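Local coordinates for protein glycinin A3B4 subunit (PDB 2D5F) that serves as a hexamer-forming 11S seed storage globulin of soybean, a two-cupin protein that probably stockpiles nitrogen and amino acids for germination, at residues 56-61 / 131-136; 60-65 / 163-168; 66-71 / 120-125; 71-76 / 137-142. All blocks are in the same frame, centred on the assembly; numbering follows the deposited sequence.

Interaction 1 of 4, residues 56-61 / 131-136; sequences GLHLPS and YWTYNT. With CO3 (carbonate ion), chain E.
The pocket of the first cupin barrel opens over an antiparallel strand pair, where His58 and Thr133 stand side by side and point the same way into a bound carbonate, probably taken from the crystallisation liquor. Both grip one oxygen: His58 ND1 donates to carbonate O1 at 2.7 Å (163° at the hydrogen), and Thr133 OG1 donates to O1 over a short 2.5 Å. Tyr131 OH holds the second oxygen, O2, at 2.9 Å, with O2 at the edge of the phenol ring. Arg50 completes the grip, and Tyr164 hydrogen-bonds His58 NE2, so the imidazole is tied at both nitrogens. His58 CG lies anti to the backbone N (chi1 -174°), which turns the ring edge, with ND1, to the carbonate beside Thr133. Behind them the backbones join, His58 N reaching Thr133 O at 2.8 Å. A beta bulge then shifts the register by one before Ser61 pairs with Tyr131. On the other face of the sheet, Leu57 CD1 meets Trp132 CE3 at 3.9 Å. The His58 and Tyr131 rings stand nearly perpendicular, at 86°. Water 1 touches a face of each and lies 3.3 Å above the imidazole plane, over its centre, while accepting from Ser61 OG.

Interaction 2 of 4, residues 60-65 / 163-168; sequences PSYSPY and FYLAGN
Tyr62 and Phe163 form the tight part of this short antiparallel pairing in the first cupin barrel, at the end of strand 56-62. Phe163 CB sits over one face of the Tyr62 ring, a CH-pi contact with CB 3.5 Å from the ring centroid. The two ring planes lie 13° apart but are slid so far that they barely overlap. Tyr62 CG takes the crowded position between backbone N and carbonyl carbon (chi1 61°), which swings the phenol across the neighbouring strand instead of away from it. Beneath the rings the backbones exchange two bonds, Phe163 N to Tyr62 O at 2.8 Å and Tyr62 N to Phe163 O at 3.0 Å. On the reverse face of the sheet, Ser61 CB stands over the Tyr164 ring, 3.9 Å from its centroid; the Tyr164 hydroxyl is a polar link to Glu172.

Toward both ends the fit slackens. Leu165 N still reaches Pro60 O at 3.0 Å in a nearly straight bond, but Pro60 CG and Ala166 CB are 4.3 Å apart, and Pro64 CD only grazes the Phe163 ring. Tyr471 and Ser470 of a second subunit, not solvent, close the Pro60 end. Buried Ala166 N has no polar partner in the model. No charged group takes part across the two segments, and Tyr62 carries the seam into the subunit interface by its ring, stacked on Trp384 of the second subunit, and its hydroxyl, bonded to Asn427 O there.

Interaction 3 of 4, residues 66-71 / 120-125; sequences PQMIIV and GDVLVI
Peptide planes are the flat groups that meet between Gln67 and Ile125 in this pair of cupin-barrel strands. At the edge of the Ile125 carbonyl, Gln67 N lies in the carbonyl plane on a lone pair, 3.1 Å from Ile125 O. Farther along, Ile69 and Leu123 join edge to edge in the same way, each donor in the other's carbonyl plane: Ile69 N to Leu123 O is 2.7 Å and practically straight at 178°, and Leu123 N to Ile69 O is 2.6 Å. The strands run antiparallel at 156°, so the ladder twists as it goes.

Above and below those planes lie aliphatic chains. On the face carrying Met68, Ile70, Val122 and Val124, Met68 CG crosses to Val122 CG1 at 3.7 Å, and helix 362-365 packs on Met68 and Val124. The other face looks toward the carbonate pocket, and the Ile69 side chain comes to about 4 Å from the ion at its nearest atoms. Ile69 CG1 is anti to the carbonyl carbon (chi1 -49°) and the chain extends from there, laying CD1 diagonally against Ile125 CG1 at 3.8 Å. Gln67 is a polar residue on this face, and its OE1 bonds both Arg50 and Ser145. That makes it a second-shell residue that probably helps position Arg50, itself bonded to the carbonate. At the far end Val71 CG2 and Leu123 CD1 touch more loosely, at 4.2 Å, and the ladder finishes with Gly120 N donating to Val71 O at 2.7 Å.

Interaction 4 of 4, residues 71-76 / 137-142; sequences VVQGKG and GDEPVV
Val72 and Gln73 both face Val142, so the strand paired with 141-142 carries a classic beta bulge just before its end. Val142 O takes Val72 N at 2.8 Å and, weakly, Gln73 N at 3.2 Å, while Val142 N returns a bond to Gln73 O at 2.9 Å. Gly74 then turns the chain with a positive phi of 88° into strand 75-80. Pro140 O and Val141 CA come up against Gly74 on the side where a beta carbon would stand, which this glycine lacks. Between the two segments beyond the turn, water 2 bridges them, accepting from Lys75 N and donating to Glu139 O at 2.8 Å.

Among the side chains the tight spot is Val72 CG2 against Val142 CG1, 3.5 Å apart and closer than usual for two methyls. Gln73 is extended from an anti chi1 of -171°, so its CG runs past Glu139, whose OE1 lies 3.4 Å from that carbon. Val141 CG2 turns back to Lys75 O at 3.4 Å. The Lys75 chain passes along Gly137, and its NZ bonds Thr136. The bulge and the glycine turn lie where the chain passes from strand 67-73 in one sheet of the cupin barrel to strand 75-80 in the other, with the loop 137-140 lying against the corner.

Overall arrangement
All four contacts belong to the first cupin barrel. Interactions 1 and 2 share Pro60 and Ser61 on strand 56-62, which pairs with 131-135 in one and 163-164 in the other; both are buried, and both touch a second subunit. Interactions 3 and 4 share Val71 on strand 67-73 in the opposing sheet, from which interaction 4 crosses into the first; neither meets another chain. Interaction 3 lies nearest the centre of the chain, about 5 Å between centres, and is mostly aliphatic. Interaction 4, only partly buried, combines a bulged backbone pairing with one water bridge and more exposed side chains. Polar ligand-binding groups mark interaction 1, whereas interaction 2 is aromatic. Tyr131 packs on Ile125, linking interactions 1 and 3 across the barrel.

Interaction 1 of 4, residues 56-61 / 131-136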
loop_
_atom_site.group_PDB
_atom_site.type_symbol
_atom_site.label_atom_id
_atom_site.label_comp_id
_atom_site.label_asym_id
_atom_site.label_seq_id
_atom_site.Cartn_x
_atom_site.Cartn_y
_atom_site.Cartn_z
ATOM N N GLY B 56 2.378 -42.743 -4.642
ATOM C CA GLY B 56 1.271 -42.237 -3.848
ATOM C C GLY B 56 0.707 -40.915 -4.342
ATOM O O GLY B 56 1.456 -39.984 -4.637
ATOM N N LEU B 57 -0.618 -40.838 -4.429
ATOM C CA LEU B 57 -1.301 -39.637 -4.885
ATOM C C LEU B 57 -2.300 -39.146 -3.844
ATOM O O LEU B 57 -3.253 -39.843 -3.497
ATOM C CB LEU B 57 -2.032 -39.909 -6.204
ATOM C CG LEU B 57 -3.011 -38.841 -6.712
ATOM C CD1 LEU B 57 -2.265 -37.585 -7.147
ATOM C CD2 LEU B 57 -3.800 -39.401 -7.888
ATOM N N HIS B 58 -2.069 -37.941 -3.338
ATOM C CA HIS B 58 -2.965 -37.352 -2.357
ATOM C C HIS B 58 -4.076 -36.678 -3.156
ATOM O O HIS B 58 -3.839 -35.686 -3.842
ATOM C CB HIS B 58 -2.208 -36.328 -1.508
ATOM C CG HIS B 58 -3.011 -35.761 -0.382
ATOM N ND1 HIS B 58 -2.548 -34.742 0.420
ATOM C CD2 HIS B 58 -4.240 -36.082 0.089
ATOM C CE1 HIS B 58 -3.456 -34.459 1.337
ATOM N NE2 HIS B 58 -4.492 -35.260 1.158
ATOM N N LEU B 59 -5.282 -37.228 -3.070
ATOM C CA LEU B 59 -6.427 -36.703 -3.807
ATOM C C LEU B 59 -6.692 -35.220 -3.545
ATOM O O LEU B 59 -6.534 -34.728 -2.426
ATOM C CB LEU B 59 -7.675 -37.529 -3.494
ATOM C CG LEU B 59 -7.530 -39.035 -3.771
ATOM C CD1 LEU B 59 -8.863 -39.734 -3.535
ATOM C CD2 LEU B 59 -7.061 -39.256 -5.203
ATOM N N PRO B 60 -7.113 -34.491 -4.586
ATOM C CA PRO B 60 -7.396 -33.052 -4.478
ATOM C C PRO B 60 -8.328 -32.631 -3.345
ATOM O O PRO B 60 -9.392 -33.219 -3.140
ATOM C CB PRO B 60 -7.947 -32.698 -5.863
ATOM C CG PRO B 60 -8.543 -33.992 -6.342
ATOM C CD PRO B 60 -7.519 -35.013 -5.904
ATOM N N SER B 61 -7.906 -31.606 -2.609
ATOM C CA SER B 61 -8.687 -31.077 -1.498
ATOM C C SER B 61 -8.312 -29.622 -1.231
ATOM O O SER B 61 -7.325 -29.119 -1.766
ATOM C CB SER B 61 -8.429 -31.888 -0.235
ATOM O OG SER B 61 -7.125 -31.642 0.266
ATOM N N TYR B 131 -5.666 -28.497 -4.111
ATOM C CA TYR B 131 -4.315 -28.941 -4.421
ATOM C C TYR B 131 -4.231 -30.455 -4.289
ATOM O O TYR B 131 -4.998 -31.065 -3.535
ATOM C CB TYR B 131 -3.280 -28.307 -3.484
ATOM C CG TYR B 131 -3.154 -29.008 -2.150
ATOM C CD1 TYR B 131 -4.112 -28.831 -1.154
ATOM C CD2 TYR B 131 -2.087 -29.877 -1.895
ATOM C CE1 TYR B 131 -4.014 -29.499 0.065
ATOM C CE2 TYR B 131 -1.983 -30.555 -0.673
ATOM C CZ TYR B 131 -2.947 -30.358 0.296
ATOM O OH TYR B 131 -2.846 -31.000 1.504
ATOM N N TRP B 132 -3.298 -31.044 -5.038
ATOM C CA TRP B 132 -3.044 -32.483 -5.015
ATOM C C TRP B 132 -1.533 -32.668 -5.101
ATOM O O TRP B 132 -0.826 -31.811 -5.635
ATOM C CB TRP B 132 -3.716 -33.191 -6.198
ATOM C CG TRP B 132 -3.314 -32.667 -7.547
ATOM C CD1 TRP B 132 -3.944 -31.691 -8.268
ATOM C CD2 TRP B 132 -2.162 -33.046 -8.307
ATOM N NE1 TRP B 132 -3.251 -31.434 -9.427
ATOM C CE2 TRP B 132 -2.150 -32.248 -9.476
ATOM C CE3 TRP B 132 -1.131 -33.978 -8.114
ATOM C CZ2 TRP B 132 -1.149 -32.355 -10.454
ATOM C CZ3 TRP B 132 -0.132 -34.085 -9.090
ATOM C CH2 TRP B 132 -0.150 -33.273 -10.241
ATOM N N THR B 133 -1.035 -33.772 -4.556
ATOM C CA THR B 133 0.400 -34.048 -4.590
ATOM C C THR B 133 0.649 -35.495 -4.999
ATOM O O THR B 133 -0.197 -36.364 -4.788
ATOM C CB THR B 133 1.055 -33.801 -3.223
ATOM O OG1 THR B 133 0.486 -34.689 -2.258
ATOM C CG2 THR B 133 0.831 -32.351 -2.774
ATOM N N TYR B 134 1.820 -35.746 -5.573
ATOM C CA TYR B 134 2.174 -37.076 -6.040
ATOM C C TYR B 134 3.654 -37.349 -5.811
ATOM O O TYR B 134 4.496 -36.479 -6.029
ATOM C CB TYR B 134 1.858 -37.189 -7.534
ATOM C CG TYR B 134 2.346 -38.462 -8.181
ATOM C CD1 TYR B 134 1.724 -39.679 -7.919
ATOM C CD2 TYR B 134 3.439 -38.451 -9.050
ATOM C CE1 TYR B 134 2.172 -40.856 -8.503
ATOM C CE2 TYR B 134 3.898 -39.628 -9.641
ATOM C CZ TYR B 134 3.259 -40.825 -9.360
ATOM O OH TYR B 134 3.704 -41.999 -9.921
ATOM N N ASN B 135 3.955 -38.565 -5.368
ATOM C CA ASN B 135 5.324 -38.987 -5.110
ATOM C C ASN B 135 5.933 -39.412 -6.441
ATOM O O ASN B 135 5.447 -40.342 -7.082
ATOM C CB ASN B 135 5.316 -40.162 -4.129
ATOM C CG ASN B 135 6.700 -40.560 -3.679
ATOM O OD1 ASN B 135 6.850 -41.335 -2.730
ATOM N ND2 ASN B 135 7.723 -40.040 -4.352
ATOM N N THR B 136 6.983 -38.716 -6.859
ATOM C CA THR B 136 7.653 -39.014 -8.122
ATOM C C THR B 136 8.933 -39.826 -7.929
ATOM O O THR B 136 9.631 -40.125 -8.899
ATOM C CB THR B 136 8.050 -37.726 -8.856
ATOM O OG1 THR B 136 9.031 -37.032 -8.079
ATOM C CG2 THR B 136 6.840 -36.826 -9.066
HETATM C C CO3 E . 0.470 -33.275 1.080
HETATM O O1 CO3 E . -0.001 -33.988 0.138
HETATM O O2 CO3 E . -0.312 -32.486 1.716
HETATM O O3 CO3 E . 1.722 -33.354 1.378
HETATM O O HOH W 1 -5.131 -32.696 -1.006
#

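Interaction 2 of 4, residues 60-65 / 163-168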
loop_
_atom_site.group_PDB
_atom_site.type_symbol
_atom_site.label_atom_id
_atom_site.label_comp_id
_atom_site.label_asym_id
_atom_site.label_seq_id
_atom_site.Cartn_x
_atom_site.Cartn_y
_atom_site.Cartn_z
ATOM N N PRO B 60 -7.113 -34.491 -4.586
ATOM C CA PRO B 60 -7.396 -33.052 -4.478
ATOM C C PRO B 60 -8.328 -32.631 -3.345
ATOM O O PRO B 60 -9.392 -33.219 -3.140
ATOM C CB PRO B 60 -7.947 -32.698 -5.863
ATOM C CG PRO B 60 -8.543 -33.992 -6.342
ATOM C CD PRO B 60 -7.519 -35.013 -5.904
ATOM N N SER B 61 -7.906 -31.606 -2.609
ATOM C CA SER B 61 -8.687 -31.077 -1.498
ATOM C C SER B 61 -8.312 -29.622 -1.231
ATOM O O SER B 61 -7.325 -29.119 -1.766
ATOM C CB SER B 61 -8.429 -31.888 -0.235
ATOM O OG SER B 61 -7.125 -31.642 0.266
ATOM N N TYR B 62 -9.117 -28.954 -0.409
ATOM C CA TYR B 62 -8.857 -27.572 -0.022
ATOM C C TYR B 62 -9.360 -27.334 1.404
ATOM O O TYR B 62 -10.238 -28.052 1.892
ATOM C CB TYR B 62 -9.523 -26.585 -0.987
ATOM C CG TYR B 62 -11.031 -26.679 -1.056
ATOM C CD1 TYR B 62 -11.654 -27.593 -1.905
ATOM C CD2 TYR B 62 -11.839 -25.847 -0.275
ATOM C CE1 TYR B 62 -13.051 -27.674 -1.982
ATOM C CE2 TYR B 62 -13.231 -25.924 -0.339
ATOM C CZ TYR B 62 -13.829 -26.840 -1.197
ATOM O OH TYR B 62 -15.200 -26.924 -1.265
ATOM N N SER B 63 -8.777 -26.343 2.072
ATOM C CA SER B 63 -9.153 -25.982 3.437
ATOM C C SER B 63 -9.298 -24.459 3.507
ATOM O O SER B 63 -8.657 -23.731 2.745
ATOM C CB SER B 63 -8.091 -26.459 4.431
ATOM O OG SER B 63 -8.025 -27.877 4.459
ATOM N N PRO B 64 -10.138 -23.961 4.427
ATOM C CA PRO B 64 -10.389 -22.524 4.601
ATOM C C PRO B 64 -9.341 -21.710 5.360
ATOM O O PRO B 64 -9.673 -20.722 6.011
ATOM C CB PRO B 64 -11.747 -22.504 5.295
ATOM C CG PRO B 64 -11.645 -23.686 6.204
ATOM C CD PRO B 64 -11.004 -24.755 5.316
ATOM N N TYR B 65 -8.081 -22.122 5.277
ATOM C CA TYR B 65 -6.993 -21.401 5.935
ATOM C C TYR B 65 -5.714 -21.800 5.225
ATOM O O TYR B 65 -5.680 -22.799 4.520
ATOM C CB TYR B 65 -6.902 -21.757 7.429
ATOM C CG TYR B 65 -7.125 -23.226 7.724
ATOM C CD1 TYR B 65 -8.382 -23.695 8.121
ATOM C CD2 TYR B 65 -6.095 -24.154 7.563
ATOM C CE1 TYR B 65 -8.610 -25.053 8.347
ATOM C CE2 TYR B 65 -6.311 -25.513 7.783
ATOM C CZ TYR B 65 -7.572 -25.956 8.173
ATOM O OH TYR B 65 -7.794 -27.304 8.370
ATOM N N PHE B 163 -11.846 -30.208 2.751
ATOM C CA PHE B 163 -12.896 -30.452 1.772
ATOM C C PHE B 163 -12.308 -31.254 0.614
ATOM O O PHE B 163 -11.540 -30.718 -0.186
ATOM C CB PHE B 163 -13.468 -29.128 1.241
ATOM C CG PHE B 163 -14.208 -28.318 2.274
ATOM C CD1 PHE B 163 -13.520 -27.668 3.300
ATOM C CD2 PHE B 163 -15.596 -28.216 2.229
ATOM C CE1 PHE B 163 -14.208 -26.929 4.266
ATOM C CE2 PHE B 163 -16.294 -27.479 3.190
ATOM C CZ PHE B 163 -15.601 -26.833 4.211
ATOM N N TYR B 164 -12.648 -32.538 0.522
ATOM C CA TYR B 164 -12.122 -33.347 -0.572
ATOM C C TYR B 164 -13.001 -33.243 -1.804
ATOM O O TYR B 164 -14.229 -33.280 -1.710
ATOM C CB TYR B 164 -11.974 -34.823 -0.162
ATOM C CG TYR B 164 -10.675 -35.118 0.551
ATOM C CD1 TYR B 164 -10.606 -35.139 1.945
ATOM C CD2 TYR B 164 -9.493 -35.307 -0.172
ATOM C CE1 TYR B 164 -9.387 -35.338 2.604
ATOM C CE2 TYR B 164 -8.279 -35.502 0.471
ATOM C CZ TYR B 164 -8.229 -35.514 1.856
ATOM O OH TYR B 164 -7.017 -35.682 2.481
ATOM N N LEU B 165 -12.363 -33.085 -2.957
ATOM C CA LEU B 165 -13.081 -32.994 -4.217
ATOM C C LEU B 165 -13.272 -34.389 -4.810
ATOM O O LEU B 165 -14.082 -34.584 -5.716
ATOM C CB LEU B 165 -12.302 -32.113 -5.198
ATOM C CG LEU B 165 -12.379 -30.606 -4.943
ATOM C CD1 LEU B 165 -11.244 -29.899 -5.642
ATOM C CD2 LEU B 165 -13.720 -30.090 -5.425
ATOM N N ALA B 166 -12.520 -35.358 -4.298
ATOM C CA ALA B 166 -12.608 -36.729 -4.795
ATOM C C ALA B 166 -12.328 -37.759 -3.713
ATOM O O ALA B 166 -11.805 -37.436 -2.648
ATOM C CB ALA B 166 -11.630 -36.930 -5.954
ATOM N N GLY B 167 -12.685 -39.004 -4.006
ATOM C CA GLY B 167 -12.459 -40.092 -3.077
ATOM C C GLY B 167 -13.465 -40.200 -1.949
ATOM O O GLY B 167 -14.444 -39.455 -1.880
ATOM N N ASN B 168 -13.218 -41.165 -1.072
ATOM C CA ASN B 168 -14.047 -41.399 0.098
ATOM C C ASN B 168 -13.068 -41.405 1.264
ATOM O O ASN B 168 -12.581 -42.458 1.685
ATOM C CB ASN B 168 -14.753 -42.745 -0.001
ATOM C CG ASN B 168 -15.478 -43.100 1.269
ATOM O OD1 ASN B 168 -16.136 -42.252 1.873
ATOM N ND2 ASN B 168 -15.369 -44.357 1.687
#

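Interaction 3 of 4, residues 66-71 / 120-125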
loop_
_atom_site.group_PDB
_atom_site.type_symbol
_atom_site.label_atom_id
_atom_site.label_comp_id
_atom_site.label_asym_id
_atom_site.label_seq_id
_atom_site.Cartn_x
_atom_site.Cartn_y
_atom_site.Cartn_z
ATOM N N PRO B 66 -4.650 -21.007 5.368
ATOM C CA PRO B 66 -3.447 -21.444 4.662
ATOM C C PRO B 66 -2.707 -22.552 5.396
ATOM O O PRO B 66 -2.915 -22.773 6.589
ATOM C CB PRO B 66 -2.630 -20.159 4.534
ATOM C CG PRO B 66 -3.049 -19.350 5.692
ATOM C CD PRO B 66 -4.529 -19.614 5.833
ATOM N N GLN B 67 -1.882 -23.279 4.650
ATOM C CA GLN B 67 -1.065 -24.345 5.213
ATOM C C GLN B 67 0.357 -24.064 4.762
ATOM O O GLN B 67 0.581 -23.622 3.633
ATOM C CB GLN B 67 -1.459 -25.723 4.667
ATOM C CG GLN B 67 -2.835 -26.230 5.043
ATOM C CD GLN B 67 -3.123 -27.596 4.435
ATOM O OE1 GLN B 67 -2.404 -28.564 4.688
ATOM N NE2 GLN B 67 -4.173 -27.676 3.625
ATOM N N MET B 68 1.310 -24.289 5.653
ATOM C CA MET B 68 2.713 -24.132 5.302
ATOM C C MET B 68 3.278 -25.524 5.536
ATOM O O MET B 68 3.229 -26.038 6.646
ATOM C CB MET B 68 3.411 -23.120 6.194
ATOM C CG MET B 68 4.891 -23.012 5.881
ATOM S SD MET B 68 5.655 -21.619 6.691
ATOM C CE MET B 68 5.578 -20.432 5.373
ATOM N N ILE B 69 3.793 -26.133 4.476
ATOM C CA ILE B 69 4.312 -27.489 4.554
ATOM C C ILE B 69 5.810 -27.581 4.297
ATOM O O ILE B 69 6.344 -26.906 3.416
ATOM C CB ILE B 69 3.611 -28.377 3.516
ATOM C CG1 ILE B 69 2.098 -28.177 3.604
ATOM C CG2 ILE B 69 3.966 -29.841 3.741
ATOM C CD1 ILE B 69 1.340 -28.770 2.435
ATOM N N ILE B 70 6.492 -28.404 5.083
ATOM C CA ILE B 70 7.910 -28.616 4.864
ATOM C C ILE B 70 8.064 -30.088 4.505
ATOM O O ILE B 70 7.561 -30.965 5.205
ATOM C CB ILE B 70 8.780 -28.282 6.104
ATOM C CG1 ILE B 70 10.257 -28.482 5.734
ATOM C CG2 ILE B 70 8.390 -29.143 7.296
ATOM C CD1 ILE B 70 11.240 -27.992 6.764
ATOM N N VAL B 71 8.716 -30.345 3.379
ATOM C CA VAL B 71 8.944 -31.705 2.917
ATOM C C VAL B 71 10.218 -32.167 3.588
ATOM O O VAL B 71 11.285 -31.622 3.321
ATOM C CB VAL B 71 9.148 -31.758 1.391
ATOM C CG1 VAL B 71 9.343 -33.193 0.945
ATOM C CG2 VAL B 71 7.962 -31.140 0.684
ATOM N N GLY B 120 13.427 -30.517 2.077
ATOM C CA GLY B 120 14.031 -29.247 2.437
ATOM C C GLY B 120 13.211 -28.084 1.907
ATOM O O GLY B 120 13.442 -26.928 2.269
ATOM N N ASP B 121 12.251 -28.392 1.040
ATOM C CA ASP B 121 11.380 -27.377 0.456
ATOM C C ASP B 121 10.156 -27.109 1.317
ATOM O O ASP B 121 9.654 -27.993 2.007
ATOM C CB ASP B 121 10.873 -27.805 -0.928
ATOM C CG ASP B 121 11.917 -27.660 -2.017
ATOM O OD1 ASP B 121 11.621 -28.089 -3.151
ATOM O OD2 ASP B 121 13.015 -27.122 -1.757
ATOM N N VAL B 122 9.685 -25.872 1.261
ATOM C CA VAL B 122 8.490 -25.465 1.977
ATOM C C VAL B 122 7.461 -25.199 0.893
ATOM O O VAL B 122 7.789 -24.623 -0.149
ATOM C CB VAL B 122 8.716 -24.174 2.782
ATOM C CG1 VAL B 122 7.370 -23.592 3.234
ATOM C CG2 VAL B 122 9.586 -24.469 3.991
ATOM N N LEU B 123 6.233 -25.643 1.125
ATOM C CA LEU B 123 5.146 -25.437 0.174
ATOM C C LEU B 123 4.081 -24.641 0.915
ATOM O O LEU B 123 3.927 -24.784 2.129
ATOM C CB LEU B 123 4.549 -26.781 -0.275
ATOM C CG LEU B 123 5.489 -27.932 -0.662
ATOM C CD1 LEU B 123 4.664 -29.182 -0.958
ATOM C CD2 LEU B 123 6.321 -27.547 -1.871
ATOM N N VAL B 124 3.345 -23.809 0.191
ATOM C CA VAL B 124 2.291 -23.011 0.807
ATOM C C VAL B 124 0.980 -23.260 0.081
ATOM O O VAL B 124 0.921 -23.142 -1.143
ATOM C CB VAL B 124 2.623 -21.499 0.729
ATOM C CG1 VAL B 124 1.524 -20.687 1.385
ATOM C CG2 VAL B 124 3.966 -21.226 1.393
ATOM N N ILE B 125 -0.066 -23.615 0.823
ATOM C CA ILE B 125 -1.379 -23.853 0.222
ATOM C C ILE B 125 -2.301 -22.675 0.547
ATOM O O ILE B 125 -2.569 -22.404 1.715
ATOM C CB ILE B 125 -2.066 -25.114 0.781
ATOM C CG1 ILE B 125 -1.100 -26.309 0.792
ATOM C CG2 ILE B 125 -3.309 -25.421 -0.050
ATOM C CD1 ILE B 125 -0.537 -26.672 -0.564
#

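Interaction 4 of 4, residues 71-76 / 137-142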
loop_
_atom_site.group_PDB
_atom_site.type_symbol
_atom_site.label_atom_id
_atom_site.label_comp_id
_atom_site.label_asym_id
_atom_site.label_seq_id
_atom_site.Cartn_x
_atom_site.Cartn_y
_atom_site.Cartn_z
ATOM N N VAL B 71 8.716 -30.345 3.379
ATOM C CA VAL B 71 8.944 -31.705 2.917
ATOM C C VAL B 71 10.218 -32.167 3.588
ATOM O O VAL B 71 11.285 -31.622 3.321
ATOM C CB VAL B 71 9.148 -31.758 1.391
ATOM C CG1 VAL B 71 9.343 -33.193 0.945
ATOM C CG2 VAL B 71 7.962 -31.140 0.684
ATOM N N VAL B 72 10.114 -33.164 4.461
ATOM C CA VAL B 72 11.291 -33.655 5.159
ATOM C C VAL B 72 11.898 -34.911 4.538
ATOM O O VAL B 72 12.952 -35.360 4.973
ATOM C CB VAL B 72 10.992 -33.918 6.657
ATOM C CG1 VAL B 72 10.467 -32.638 7.314
ATOM C CG2 VAL B 72 9.996 -35.056 6.811
ATOM N N GLN B 73 11.252 -35.471 3.518
ATOM C CA GLN B 73 11.782 -36.670 2.871
ATOM C C GLN B 73 11.154 -36.946 1.511
ATOM O O GLN B 73 9.937 -36.842 1.344
ATOM C CB GLN B 73 11.572 -37.907 3.756
ATOM C CG GLN B 73 12.291 -39.157 3.240
ATOM C CD GLN B 73 11.936 -40.421 4.013
ATOM O OE1 GLN B 73 11.066 -41.196 3.605
ATOM N NE2 GLN B 73 12.603 -40.627 5.138
ATOM N N GLY B 74 11.991 -37.309 0.546
ATOM C CA GLY B 74 11.493 -37.633 -0.778
ATOM C C GLY B 74 11.347 -36.489 -1.760
ATOM O O GLY B 74 11.830 -35.375 -1.532
ATOM N N LYS B 75 10.672 -36.779 -2.869
ATOM C CA LYS B 75 10.449 -35.787 -3.903
ATOM C C LYS B 75 9.147 -36.067 -4.639
ATOM O O LYS B 75 8.730 -37.218 -4.784
ATOM C CB LYS B 75 11.620 -35.782 -4.889
ATOM C CG LYS B 75 11.712 -37.009 -5.771
ATOM C CD LYS B 75 12.942 -36.919 -6.670
ATOM C CE LYS B 75 12.916 -37.963 -7.786
ATOM N NZ LYS B 75 11.901 -37.653 -8.841
ATOM N N GLY B 76 8.504 -35.007 -5.106
ATOM C CA GLY B 76 7.255 -35.175 -5.812
ATOM C C GLY B 76 6.821 -33.922 -6.534
ATOM O O GLY B 76 7.618 -33.018 -6.803
ATOM N N GLY B 137 9.246 -40.174 -6.684
ATOM C CA GLY B 137 10.456 -40.931 -6.416
ATOM C C GLY B 137 10.203 -42.308 -5.838
ATOM O O GLY B 137 9.057 -42.751 -5.748
ATOM N N ASP B 138 11.271 -42.984 -5.431
ATOM C CA ASP B 138 11.139 -44.324 -4.876
ATOM C C ASP B 138 10.820 -44.337 -3.393
ATOM O O ASP B 138 9.897 -45.030 -2.962
ATOM C CB ASP B 138 12.405 -45.139 -5.147
ATOM C CG ASP B 138 12.576 -45.463 -6.616
ATOM O OD1 ASP B 138 11.588 -45.908 -7.241
ATOM O OD2 ASP B 138 13.694 -45.280 -7.144
ATOM N N GLU B 139 11.576 -43.581 -2.606
ATOM C CA GLU B 139 11.308 -43.543 -1.180
ATOM C C GLU B 139 10.014 -42.764 -0.943
ATOM O O GLU B 139 9.577 -41.983 -1.791
ATOM C CB GLU B 139 12.471 -42.893 -0.429
ATOM C CG GLU B 139 12.587 -41.392 -0.586
ATOM C CD GLU B 139 13.777 -40.832 0.172
ATOM O OE1 GLU B 139 14.030 -41.299 1.304
ATOM O OE2 GLU B 139 14.455 -39.922 -0.354
ATOM N N PRO B 140 9.372 -42.980 0.209
ATOM C CA PRO B 140 8.129 -42.263 0.489
ATOM C C PRO B 140 8.346 -40.781 0.756
ATOM O O PRO B 140 9.402 -40.370 1.228
ATOM C CB PRO B 140 7.577 -43.002 1.706
ATOM C CG PRO B 140 8.820 -43.436 2.417
ATOM C CD PRO B 140 9.688 -43.933 1.286
ATOM N N VAL B 141 7.347 -39.976 0.421
ATOM C CA VAL B 141 7.435 -38.548 0.671
ATOM C C VAL B 141 6.840 -38.307 2.045
ATOM O O VAL B 141 5.735 -38.770 2.339
ATOM C CB VAL B 141 6.637 -37.727 -0.361
ATOM C CG1 VAL B 141 6.444 -36.298 0.146
ATOM C CG2 VAL B 141 7.371 -37.721 -1.701
ATOM N N VAL B 142 7.587 -37.609 2.891
ATOM C CA VAL B 142 7.113 -37.277 4.225
ATOM C C VAL B 142 7.085 -35.752 4.350
ATOM O O VAL B 142 8.100 -35.081 4.146
ATOM C CB VAL B 142 8.027 -37.872 5.314
ATOM C CG1 VAL B 142 7.517 -37.477 6.686
ATOM C CG2 VAL B 142 8.073 -39.402 5.179
HETATM O O HOH W 2 10.223 -39.702 -3.221
#